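Local coordinates for D-alanyl-lipoteichoic acid synthetase (Streptococcus pneumoniae, PDB 3BMA), which probably takes part in the D-alanylation of lipoteichoic acid during cell wall biogenesis, as a membrane-associated member of the DltD family, at residues 116-125 with 148-156; 275-285 with 320-330. The protein carries 1 engineered substitution. All coordinates share one frame; numbering follows the deposited sequence.

In the fold
Interaction 1 (116-125 with 148-156) is partly buried and lies near a second subunit, whereas interaction 2 (275-285 with 320-330) is wholly buried, with no other chain touching it. Their centres are about 21 Å apart. Interaction 1 joins two helices that follow strand 101-105; interaction 2 packs helix 274-287, which precedes strand 291-296, against helix 311-326, which comes later in the chain after helix 301-307. The chemistry differs accordingly: a glutamine, a tyrosine and a water beside a cluster of phenylalanines in the first, and a compact glutamine network between a lysine-tyrosine cation-pi contact and leucine-phenylalanine packing in the second. A salt bridge from R149 NH2 to D277 OD2, 2.8 Å long, ties the two together.

Interaction 1 (116-125 with 148-156); sequences YDPAAFQQYF and TRLLQQFPN
R149 brings its NH2 to the edge of the Y116 ring, 3.2 Å from Y116 CE1. The two planes stand 81° apart, with Y116 CE1 over one face of the guanidinium. Bends at chi2 and chi3 turn the arginine back; its NH2 is bound by D277 in a salt bridge, and NH1 donates to Q152 OE1. The backbone O of R149 is reached through a water that also donates to Y116 OH.

One residue on, L150 sends CD2 to F125, 3.7 Å from F125 CZ, in an off-centre CH-pi contact. The two helices, 118-124 and 148-153, cross at -109° with axes 11.7 Å apart, a spacing bridged by Q153 and the phenylalanine rings; both belong to the helical part that follows strand 101-105 of the parallel sheet in this SGNH-clan protein.

Q153 has the largest buried area of the contact. With CG anti to the backbone N (chi1 170°) and a bend at chi2, its amide enters beside the start of helix 118-124. OE1 accepts from Y116 OH at 2.7 Å, while NE2 donates to P118 O at 2.9 Å, with the acceptor close to the amide plane. Both ends of the amide are thereby engaged, which fixes its rotation, and its CD rests 3.6 Å from F121 CD2.

F154, the first residue beyond the helix, puts CE1 3.5 Å from F125 CD2 and also against F121, while Q122 CG meets its ring edge. F193 and F197 of the second subunit extend this aromatic group.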
loop_
_atom_site.group_PDB
_atom_site.type_symbol
_atom_site.label_atom_id
_atom_site.label_comp_id
_atom_site.label_asym_id
_atom_site.label_seq_id
_atom_site.Cartn_x
_atom_site.Cartn_y
_atom_site.Cartn_z
ATOM N N TYR C 116 32.943 12.757 -15.654
ATOM C CA TYR C 116 32.124 12.258 -16.762
ATOM C C TYR C 116 31.218 13.347 -17.344
ATOM O O TYR C 116 30.872 14.319 -16.661
ATOM C CB TYR C 116 31.295 11.027 -16.337
ATOM C CG TYR C 116 30.094 11.358 -15.474
ATOM C CD1 TYR C 116 30.198 11.406 -14.086
ATOM C CD2 TYR C 116 28.854 11.639 -16.047
ATOM C CE1 TYR C 116 29.102 11.728 -13.297
ATOM C CE2 TYR C 116 27.768 11.965 -15.265
ATOM C CZ TYR C 116 27.890 12.004 -13.893
ATOM O OH TYR C 116 26.797 12.319 -13.121
ATOM N N ASP C 117 30.837 13.146 -18.602
ATOM C CA ASP C 117 29.947 14.029 -19.347
ATOM C C ASP C 117 28.491 13.712 -19.004
ATOM O O ASP C 117 28.008 12.620 -19.323
ATOM C CB ASP C 117 30.205 13.832 -20.850
ATOM C CG ASP C 117 29.369 14.746 -21.735
ATOM O OD1 ASP C 117 28.917 15.820 -21.284
ATOM O OD2 ASP C 117 29.180 14.377 -22.912
ATOM N N PRO C 118 27.787 14.671 -18.359
ATOM C CA PRO C 118 26.388 14.515 -17.946
ATOM C C PRO C 118 25.421 14.227 -19.100
ATOM O O PRO C 118 24.443 13.516 -18.902
ATOM C CB PRO C 118 26.060 15.868 -17.309
ATOM C CG PRO C 118 27.379 16.413 -16.883
ATOM C CD PRO C 118 28.308 15.996 -17.976
ATOM N N ALA C 119 25.704 14.769 -20.282
ATOM C CA ALA C 119 24.911 14.505 -21.482
ATOM C C ALA C 119 25.035 13.058 -21.948
ATOM O O ALA C 119 24.091 12.500 -22.503
ATOM C CB ALA C 119 25.305 15.467 -22.610
ATOM N N ALA C 120 26.204 12.460 -21.723
ATOM C CA ALA C 120 26.442 11.047 -22.032
ATOM C C ALA C 120 25.753 10.109 -21.038
ATOM O O ALA C 120 25.108 9.144 -21.443
ATOM C CB ALA C 120 27.941 10.754 -22.105
ATOM N N PHE C 121 25.888 10.409 -19.745
ATOM C CA PHE C 121 25.267 9.630 -18.657
ATOM C C PHE C 121 23.765 9.396 -18.825
ATOM O O PHE C 121 23.287 8.287 -18.592
ATOM C CB PHE C 121 25.525 10.316 -17.307
ATOM C CG PHE C 121 25.076 9.516 -16.105
ATOM C CD1 PHE C 121 25.961 8.661 -15.460
ATOM C CD2 PHE C 121 23.779 9.636 -15.600
ATOM C CE1 PHE C 121 25.559 7.919 -14.354
ATOM C CE2 PHE C 121 23.370 8.901 -14.491
ATOM C CZ PHE C 121 24.262 8.042 -13.866
ATOM N N GLN C 122 23.045 10.451 -19.216
ATOM C CA GLN C 122 21.585 10.469 -19.360
ATOM C C GLN C 122 21.047 9.385 -20.285
ATOM O O GLN C 122 19.934 8.886 -20.094
ATOM C CB GLN C 122 21.142 11.821 -19.923
ATOM C CG GLN C 122 21.178 12.970 -18.944
ATOM C CD GLN C 122 21.026 14.329 -19.608
ATOM O OE1 GLN C 122 20.862 15.342 -18.929
ATOM N NE2 GLN C 122 21.077 14.358 -20.938
ATOM N N GLN C 123 21.846 9.039 -21.290
ATOM C CA GLN C 123 21.459 8.068 -22.294
ATOM C C GLN C 123 21.466 6.634 -21.774
ATOM O O GLN C 123 20.702 5.800 -22.259
ATOM C CB GLN C 123 22.366 8.195 -23.518
ATOM C CG GLN C 123 22.325 9.573 -24.173
ATOM C CD GLN C 123 23.227 9.675 -25.393
ATOM O OE1 GLN C 123 23.141 8.862 -26.318
ATOM N NE2 GLN C 123 24.095 10.682 -25.404
ATOM N N TYR C 124 22.309 6.353 -20.781
ATOM C CA TYR C 124 22.536 4.972 -20.345
ATOM C C TYR C 124 21.916 4.650 -18.979
ATOM O O TYR C 124 21.943 3.504 -18.530
ATOM C CB TYR C 124 24.036 4.629 -20.372
ATOM C CG TYR C 124 24.793 5.193 -21.567
ATOM C CD1 TYR C 124 24.377 4.935 -22.876
ATOM C CD2 TYR C 124 25.935 5.973 -21.384
ATOM C CE1 TYR C 124 25.062 5.460 -23.965
ATOM C CE2 TYR C 124 26.634 6.494 -22.467
ATOM C CZ TYR C 124 26.190 6.238 -23.754
ATOM O OH TYR C 124 26.878 6.752 -24.835
ATOM N N PHE C 125 21.354 5.666 -18.331
ATOM C CA PHE C 125 20.657 5.493 -17.062
ATOM C C PHE C 125 19.147 5.497 -17.309
ATOM O O PHE C 125 18.590 6.498 -17.773
ATOM C CB PHE C 125 21.059 6.607 -16.091
ATOM C CG PHE C 125 20.501 6.449 -14.699
ATOM C CD1 PHE C 125 21.060 5.543 -13.808
ATOM C CD2 PHE C 125 19.435 7.225 -14.274
ATOM C CE1 PHE C 125 20.556 5.400 -12.524
ATOM C CE2 PHE C 125 18.923 7.095 -12.988
ATOM C CZ PHE C 125 19.484 6.179 -12.111
ATOM N N THR C 148 24.269 11.003 -3.892
ATOM C CA THR C 148 24.797 12.361 -4.013
ATOM C C THR C 148 25.135 12.670 -5.468
ATOM O O THR C 148 24.781 13.732 -5.976
ATOM C CB THR C 148 26.048 12.549 -3.124
ATOM O OG1 THR C 148 25.741 12.156 -1.781
ATOM C CG2 THR C 148 26.526 13.997 -3.126
ATOM N N ARG C 149 25.799 11.728 -6.134
ATOM C CA ARG C 149 26.143 11.877 -7.547
ATOM C C ARG C 149 24.916 11.928 -8.449
ATOM O O ARG C 149 24.939 12.604 -9.475
ATOM C CB ARG C 149 27.086 10.763 -8.001
ATOM C CG ARG C 149 28.462 10.845 -7.381
ATOM C CD ARG C 149 29.248 12.025 -7.912
ATOM N NE ARG C 149 30.016 11.676 -9.101
ATOM C CZ ARG C 149 30.573 12.566 -9.915
ATOM N NH1 ARG C 149 30.443 13.865 -9.677
ATOM N NH2 ARG C 149 31.261 12.159 -10.971
ATOM N N LEU C 150 23.853 11.223 -8.058
ATOM C CA LEU C 150 22.591 11.233 -8.802
ATOM C C LEU C 150 21.876 12.580 -8.742
ATOM O O LEU C 150 21.372 13.060 -9.755
ATOM C CB LEU C 150 21.656 10.118 -8.324
ATOM C CG LEU C 150 21.557 8.853 -9.177
ATOM C CD1 LEU C 150 20.559 7.902 -8.550
ATOM C CD2 LEU C 150 21.157 9.169 -10.604
ATOM N N LEU C 151 21.856 13.187 -7.558
ATOM C CA LEU C 151 21.237 14.502 -7.361
ATOM C C LEU C 151 22.046 15.646 -7.975
ATOM O O LEU C 151 21.505 16.720 -8.228
ATOM C CB LEU C 151 20.989 14.765 -5.874
ATOM C CG LEU C 151 19.890 13.938 -5.199
ATOM C CD1 LEU C 151 20.096 13.901 -3.703
ATOM C CD2 LEU C 151 18.497 14.460 -5.537
ATOM N N GLN C 152 23.340 15.418 -8.194
ATOM C CA GLN C 152 24.168 16.353 -8.948
ATOM C C GLN C 152 23.819 16.265 -10.431
ATOM O O GLN C 152 23.749 17.283 -11.120
ATOM C CB GLN C 152 25.652 16.051 -8.742
ATOM C CG GLN C 152 26.243 16.617 -7.461
ATOM C CD GLN C 152 27.627 16.067 -7.150
ATOM O OE1 GLN C 152 28.297 15.502 -8.015
ATOM N NE2 GLN C 152 28.058 16.229 -5.904
ATOM N N GLN C 153 23.596 15.037 -10.901
ATOM C CA GLN C 153 23.269 14.750 -12.298
ATOM C C GLN C 153 21.841 15.165 -12.631
ATOM O O GLN C 153 21.613 15.911 -13.579
ATOM C CB GLN C 153 23.462 13.256 -12.584
ATOM C CG GLN C 153 22.941 12.781 -13.934
ATOM C CD GLN C 153 23.835 13.165 -15.088
ATOM O OE1 GLN C 153 25.040 13.327 -14.928
ATOM N NE2 GLN C 153 23.250 13.311 -16.261
ATOM N N PHE C 154 20.886 14.656 -11.855
ATOM C CA PHE C 154 19.481 15.005 -12.015
ATOM C C PHE C 154 18.972 15.658 -10.733
ATOM O O PHE C 154 18.496 14.953 -9.838
ATOM C CB PHE C 154 18.626 13.765 -12.279
ATOM C CG PHE C 154 19.114 12.878 -13.392
ATOM C CD1 PHE C 154 19.509 11.569 -13.123
ATOM C CD2 PHE C 154 19.128 13.323 -14.709
ATOM C CE1 PHE C 154 19.931 10.729 -14.143
ATOM C CE2 PHE C 154 19.554 12.485 -15.738
ATOM C CZ PHE C 154 19.955 11.189 -15.455
ATOM N N PRO C 155 19.048 17.002 -10.640
ATOM C CA PRO C 155 18.538 17.719 -9.460
ATOM C C PRO C 155 17.049 17.469 -9.191
ATOM O O PRO C 155 16.632 17.431 -8.032
ATOM C CB PRO C 155 18.791 19.190 -9.806
ATOM C CG PRO C 155 19.885 19.160 -10.817
ATOM C CD PRO C 155 19.629 17.928 -11.628
ATOM N N ASN C 156 16.269 17.290 -10.256
ATOM C CA ASN C 156 14.869 16.890 -10.139
ATOM C C ASN C 156 14.643 15.455 -10.626
ATOM O O ASN C 156 13.877 15.216 -11.560
ATOM C CB ASN C 156 13.959 17.876 -10.884
ATOM C CG ASN C 156 13.762 19.177 -10.128
ATOM O OD1 ASN C 156 13.823 19.218 -8.897
ATOM N ND2 ASN C 156 13.510 20.251 -10.866
HETATM O O HOH W 1 27.097 13.672 -10.749
#

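Interaction 2 (275-285 with 320-330); sequences YNDLQLVLTQF and KIRYQLESQGF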
loop_
_atom_site.group_PDB
_atom_site.type_symbol
_atom_site.label_atom_id
_atom_site.label_comp_id
_atom_site.label_asym_id
_atom_site.label_seq_id
_atom_site.Cartn_x
_atom_site.Cartn_y
_atom_site.Cartn_z
ATOM N N TYR C 275 37.801 9.210 -9.474
ATOM C CA TYR C 275 38.455 8.388 -8.454
ATOM C C TYR C 275 37.457 7.902 -7.401
ATOM O O TYR C 275 37.560 6.771 -6.921
ATOM C CB TYR C 275 39.601 9.149 -7.778
ATOM C CG TYR C 275 40.810 9.365 -8.659
ATOM C CD1 TYR C 275 41.061 10.606 -9.235
ATOM C CD2 TYR C 275 41.711 8.329 -8.909
ATOM C CE1 TYR C 275 42.171 10.811 -10.048
ATOM C CE2 TYR C 275 42.821 8.522 -9.717
ATOM C CZ TYR C 275 43.045 9.764 -10.283
ATOM O OH TYR C 275 44.142 9.961 -11.083
ATOM N N ASN C 276 36.495 8.756 -7.047
ATOM C CA ASN C 276 35.448 8.366 -6.109
ATOM C C ASN C 276 34.382 7.498 -6.779
ATOM O O ASN C 276 33.787 6.645 -6.127
ATOM C CB ASN C 276 34.783 9.577 -5.452
ATOM C CG ASN C 276 35.766 10.546 -4.822
ATOM O OD1 ASN C 276 35.551 11.756 -4.871
ATOM N ND2 ASN C 276 36.825 10.031 -4.209
ATOM N N ASP C 277 34.149 7.719 -8.077
ATOM C CA ASP C 277 33.192 6.917 -8.848
ATOM C C ASP C 277 33.715 5.502 -9.031
ATOM O O ASP C 277 32.936 4.551 -9.031
ATOM C CB ASP C 277 32.905 7.533 -10.227
ATOM C CG ASP C 277 32.087 8.821 -10.159
ATOM O OD1 ASP C 277 31.617 9.202 -9.065
ATOM O OD2 ASP C 277 31.919 9.463 -11.223
ATOM N N LEU C 278 35.034 5.375 -9.201
ATOM C CA LEU C 278 35.706 4.072 -9.329
ATOM C C LEU C 278 35.541 3.236 -8.064
ATOM O O LEU C 278 35.361 2.025 -8.138
ATOM C CB LEU C 278 37.194 4.249 -9.671
ATOM C CG LEU C 278 38.125 3.027 -9.717
ATOM C CD1 LEU C 278 37.792 2.101 -10.888
ATOM C CD2 LEU C 278 39.577 3.471 -9.772
ATOM N N GLN C 279 35.565 3.902 -6.913
ATOM C CA GLN C 279 35.354 3.251 -5.624
ATOM C C GLN C 279 33.967 2.605 -5.464
ATOM O O GLN C 279 33.809 1.673 -4.682
ATOM C CB GLN C 279 35.647 4.240 -4.487
ATOM C CG GLN C 279 35.821 3.615 -3.101
ATOM C CD GLN C 279 36.861 2.506 -3.051
ATOM O OE1 GLN C 279 37.851 2.518 -3.786
ATOM N NE2 GLN C 279 36.640 1.539 -2.168
ATOM N N LEU C 280 32.973 3.091 -6.206
ATOM C CA LEU C 280 31.649 2.465 -6.232
ATOM C C LEU C 280 31.707 1.096 -6.887
ATOM O O LEU C 280 31.175 0.124 -6.355
ATOM C CB LEU C 280 30.643 3.345 -6.973
ATOM C CG LEU C 280 30.189 4.614 -6.255
ATOM C CD1 LEU C 280 29.393 5.473 -7.195
ATOM C CD2 LEU C 280 29.362 4.262 -5.039
ATOM N N VAL C 281 32.351 1.045 -8.049
ATOM C CA VAL C 281 32.553 -0.185 -8.801
ATOM C C VAL C 281 33.322 -1.232 -7.976
ATOM O O VAL C 281 32.866 -2.369 -7.841
ATOM C CB VAL C 281 33.262 0.123 -10.145
ATOM C CG1 VAL C 281 33.872 -1.123 -10.771
ATOM C CG2 VAL C 281 32.295 0.790 -11.113
ATOM N N LEU C 282 34.459 -0.827 -7.401
ATOM C CA LEU C 282 35.325 -1.720 -6.622
ATOM C C LEU C 282 34.615 -2.312 -5.414
ATOM O O LEU C 282 34.813 -3.488 -5.098
ATOM C CB LEU C 282 36.608 -1.000 -6.179
ATOM C CG LEU C 282 37.499 -0.411 -7.282
ATOM C CD1 LEU C 282 38.709 0.289 -6.696
ATOM C CD2 LEU C 282 37.925 -1.467 -8.294
ATOM N N THR C 283 33.787 -1.493 -4.759
ATOM C CA THR C 283 32.938 -1.932 -3.646
ATOM C C THR C 283 31.943 -2.996 -4.096
ATOM O O THR C 283 31.750 -4.000 -3.404
ATOM C CB THR C 283 32.175 -0.748 -3.009
ATOM O OG1 THR C 283 33.106 0.282 -2.661
ATOM C CG2 THR C 283 31.434 -1.182 -1.756
ATOM N N GLN C 284 31.332 -2.782 -5.262
ATOM C CA GLN C 284 30.406 -3.755 -5.834
ATOM C C GLN C 284 31.119 -5.060 -6.191
ATOM O O GLN C 284 30.575 -6.146 -5.979
ATOM C CB GLN C 284 29.678 -3.183 -7.055
ATOM C CG GLN C 284 28.413 -3.956 -7.420
ATOM C CD GLN C 284 27.479 -4.131 -6.231
ATOM O OE1 GLN C 284 26.978 -3.155 -5.668
ATOM N NE2 GLN C 284 27.245 -5.378 -5.843
ATOM N N PHE C 285 32.341 -4.939 -6.706
ATOM C CA PHE C 285 33.191 -6.092 -7.009
ATOM C C PHE C 285 33.535 -6.907 -5.758
ATOM O O PHE C 285 33.617 -8.133 -5.813
ATOM C CB PHE C 285 34.481 -5.647 -7.713
ATOM C CG PHE C 285 34.304 -5.293 -9.172
ATOM C CD1 PHE C 285 33.081 -5.482 -9.826
ATOM C CD2 PHE C 285 35.381 -4.806 -9.908
ATOM C CE1 PHE C 285 32.938 -5.175 -11.177
ATOM C CE2 PHE C 285 35.247 -4.497 -11.261
ATOM C CZ PHE C 285 34.024 -4.675 -11.894
ATOM N N LYS C 320 48.441 6.405 -9.363
ATOM C CA LYS C 320 47.343 6.751 -8.457
ATOM C C LYS C 320 46.182 5.762 -8.587
ATOM O O LYS C 320 45.541 5.407 -7.585
ATOM C CB LYS C 320 46.860 8.183 -8.705
ATOM C CG LYS C 320 46.063 8.755 -7.551
ATOM C CD LYS C 320 45.547 10.149 -7.819
ATOM C CE LYS C 320 44.378 10.441 -6.893
ATOM N NZ LYS C 320 43.968 11.866 -6.889
ATOM N N ILE C 321 45.937 5.323 -9.825
ATOM C CA ILE C 321 44.924 4.317 -10.139
ATOM C C ILE C 321 45.310 2.957 -9.552
ATOM O O ILE C 321 44.527 2.353 -8.814
ATOM C CB ILE C 321 44.668 4.223 -11.682
ATOM C CG1 ILE C 321 43.863 5.439 -12.155
ATOM C CG2 ILE C 321 43.910 2.942 -12.053
ATOM C CD1 ILE C 321 43.928 5.711 -13.647
ATOM N N ARG C 322 46.530 2.511 -9.864
ATOM C CA ARG C 322 47.062 1.230 -9.402
ATOM C C ARG C 322 47.082 1.110 -7.882
ATOM O O ARG C 322 46.830 0.035 -7.352
ATOM C CB ARG C 322 48.461 0.990 -9.966
ATOM C CG ARG C 322 48.507 0.582 -11.444
ATOM C CD ARG C 322 49.914 0.140 -11.828
ATOM N NE ARG C 322 50.255 -1.146 -11.220
ATOM C CZ ARG C 322 50.572 -2.246 -11.897
ATOM N NH1 ARG C 322 50.629 -2.232 -13.219
ATOM N NH2 ARG C 322 50.853 -3.365 -11.248
ATOM N N TYR C 323 47.362 2.211 -7.187
ATOM C CA TYR C 323 47.347 2.209 -5.726
ATOM C C TYR C 323 45.955 1.939 -5.160
ATOM O O TYR C 323 45.812 1.159 -4.224
ATOM C CB TYR C 323 47.913 3.505 -5.146
ATOM C CG TYR C 323 47.916 3.518 -3.631
ATOM C CD1 TYR C 323 48.840 2.757 -2.909
ATOM C CD2 TYR C 323 46.985 4.276 -2.917
ATOM C CE1 TYR C 323 48.840 2.753 -1.521
ATOM C CE2 TYR C 323 46.977 4.280 -1.525
ATOM C CZ TYR C 323 47.908 3.519 -0.835
ATOM O OH TYR C 323 47.904 3.519 0.538
ATOM N N GLN C 324 44.940 2.580 -5.741
ATOM C CA GLN C 324 43.546 2.385 -5.333
ATOM C C GLN C 324 43.109 0.931 -5.510
ATOM O O GLN C 324 42.427 0.371 -4.651
ATOM C CB GLN C 324 42.622 3.317 -6.119
ATOM C CG GLN C 324 41.205 3.406 -5.550
ATOM C CD GLN C 324 40.359 4.487 -6.200
ATOM O OE1 GLN C 324 40.808 5.198 -7.103
ATOM N NE2 GLN C 324 39.122 4.615 -5.736
ATOM N N LEU C 325 43.523 0.328 -6.619
ATOM C CA LEU C 325 43.235 -1.073 -6.894
ATOM C C LEU C 325 44.013 -2.000 -5.960
ATOM O O LEU C 325 43.411 -2.763 -5.202
ATOM C CB LEU C 325 43.549 -1.416 -8.355
ATOM C CG LEU C 325 42.941 -0.584 -9.487
ATOM C CD1 LEU C 325 43.399 -1.119 -10.839
ATOM C CD2 LEU C 325 41.423 -0.561 -9.410
ATOM N N GLU C 326 45.342 -1.899 -6.001
ATOM C CA GLU C 326 46.231 -2.853 -5.328
ATOM C C GLU C 326 46.241 -2.789 -3.805
ATOM O O GLU C 326 46.406 -3.823 -3.156
ATOM C CB GLU C 326 47.655 -2.756 -5.878
ATOM C CG GLU C 326 47.808 -3.427 -7.227
ATOM C CD GLU C 326 49.154 -3.185 -7.875
ATOM O OE1 GLU C 326 49.544 -2.009 -8.046
ATOM O OE2 GLU C 326 49.819 -4.181 -8.231
ATOM N N SER C 327 46.048 -1.601 -3.232
ATOM C CA SER C 327 46.000 -1.465 -1.770
ATOM C C SER C 327 44.722 -2.053 -1.180
ATOM O O SER C 327 44.600 -2.202 0.035
ATOM C CB SER C 327 46.170 -0.007 -1.327
ATOM O OG SER C 327 45.021 0.763 -1.624
ATOM N N GLN C 328 43.780 -2.387 -2.056
ATOM C CA GLN C 328 42.507 -2.963 -1.657
ATOM C C GLN C 328 42.405 -4.434 -2.055
ATOM O O GLN C 328 41.457 -5.115 -1.679
ATOM C CB GLN C 328 41.359 -2.163 -2.266
ATOM C CG GLN C 328 41.194 -0.780 -1.672
ATOM C CD GLN C 328 39.971 -0.064 -2.202
ATOM O OE1 GLN C 328 38.981 0.098 -1.490
ATOM N NE2 GLN C 328 40.031 0.368 -3.459
ATOM N N GLY C 329 43.381 -4.912 -2.822
ATOM C CA GLY C 329 43.482 -6.326 -3.153
ATOM C C GLY C 329 43.219 -6.668 -4.607
ATOM O O GLY C 329 43.109 -7.843 -4.950
ATOM N N PHE C 330 43.110 -5.647 -5.456
ATOM C CA PHE C 330 42.839 -5.844 -6.879
ATOM C C PHE C 330 44.175 -5.809 -7.602
ATOM O O PHE C 330 44.727 -4.732 -7.842
ATOM C CB PHE C 330 41.908 -4.749 -7.430
ATOM C CG PHE C 330 40.516 -4.768 -6.850
ATOM C CD1 PHE C 330 39.514 -5.535 -7.440
ATOM C CD2 PHE C 330 40.201 -3.999 -5.732
ATOM C CE1 PHE C 330 38.221 -5.558 -6.911
ATOM C CE2 PHE C 330 38.912 -4.013 -5.197
ATOM C CZ PHE C 330 37.922 -4.791 -5.789
#
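Y275 and K320 meet with the lysine chain laid across the ring: K320 CE sits over its centre, 3.7 Å from the centroid, and NZ lies 4.0 Å from that centroid, over the face, a cation-pi geometry. K320 is extended beyond CG, which carries the ammonium across the ring. There NZ also binds the carbonyl oxygens of L270, W388 and Y391, while Y275 OH pairs with Y269 O.

Q324 is the other major contributor, a knob in the hole formed by Y275, L278, Q279 and L282. CG anti to the backbone N (chi1 -167°) and an extended chain push its amide against helix 275-285. NE2 gives a nearly straight bond to Y275 O (2.9 Å, 172°) and a second to Q279 OE1, with the amides of Q324 and Q279 nearly coplanar. Q279 OE1 also accepts from Q328 NE2, and Q279 NE2 returns a bond to Q328 OE1 at 2.8 Å. This reciprocal pair uses in-plane lone pairs on both oxygens; Q328 NE2 also donates to Q324 O, and N380 N binds Q328 OE1, so both amide orientations are fixed within a buried site. The helices run roughly parallel, at 29° with axes 11.4 Å apart; strand 291-296 of the parallel sheet and helix 301-307 lie between them in the chain, and F294 and P292 of that strand lie against the apolar end.

L282 covers that end. Its CD2 stands over the centre of the F330 ring and 3.8 Å from L325 CD2, while F285 CB meets the ring's edge. F330 follows G329, whose positive phi closes helix 311-326 in a Schellman motif, with F330 N bonded to L325 O at 2.9 Å.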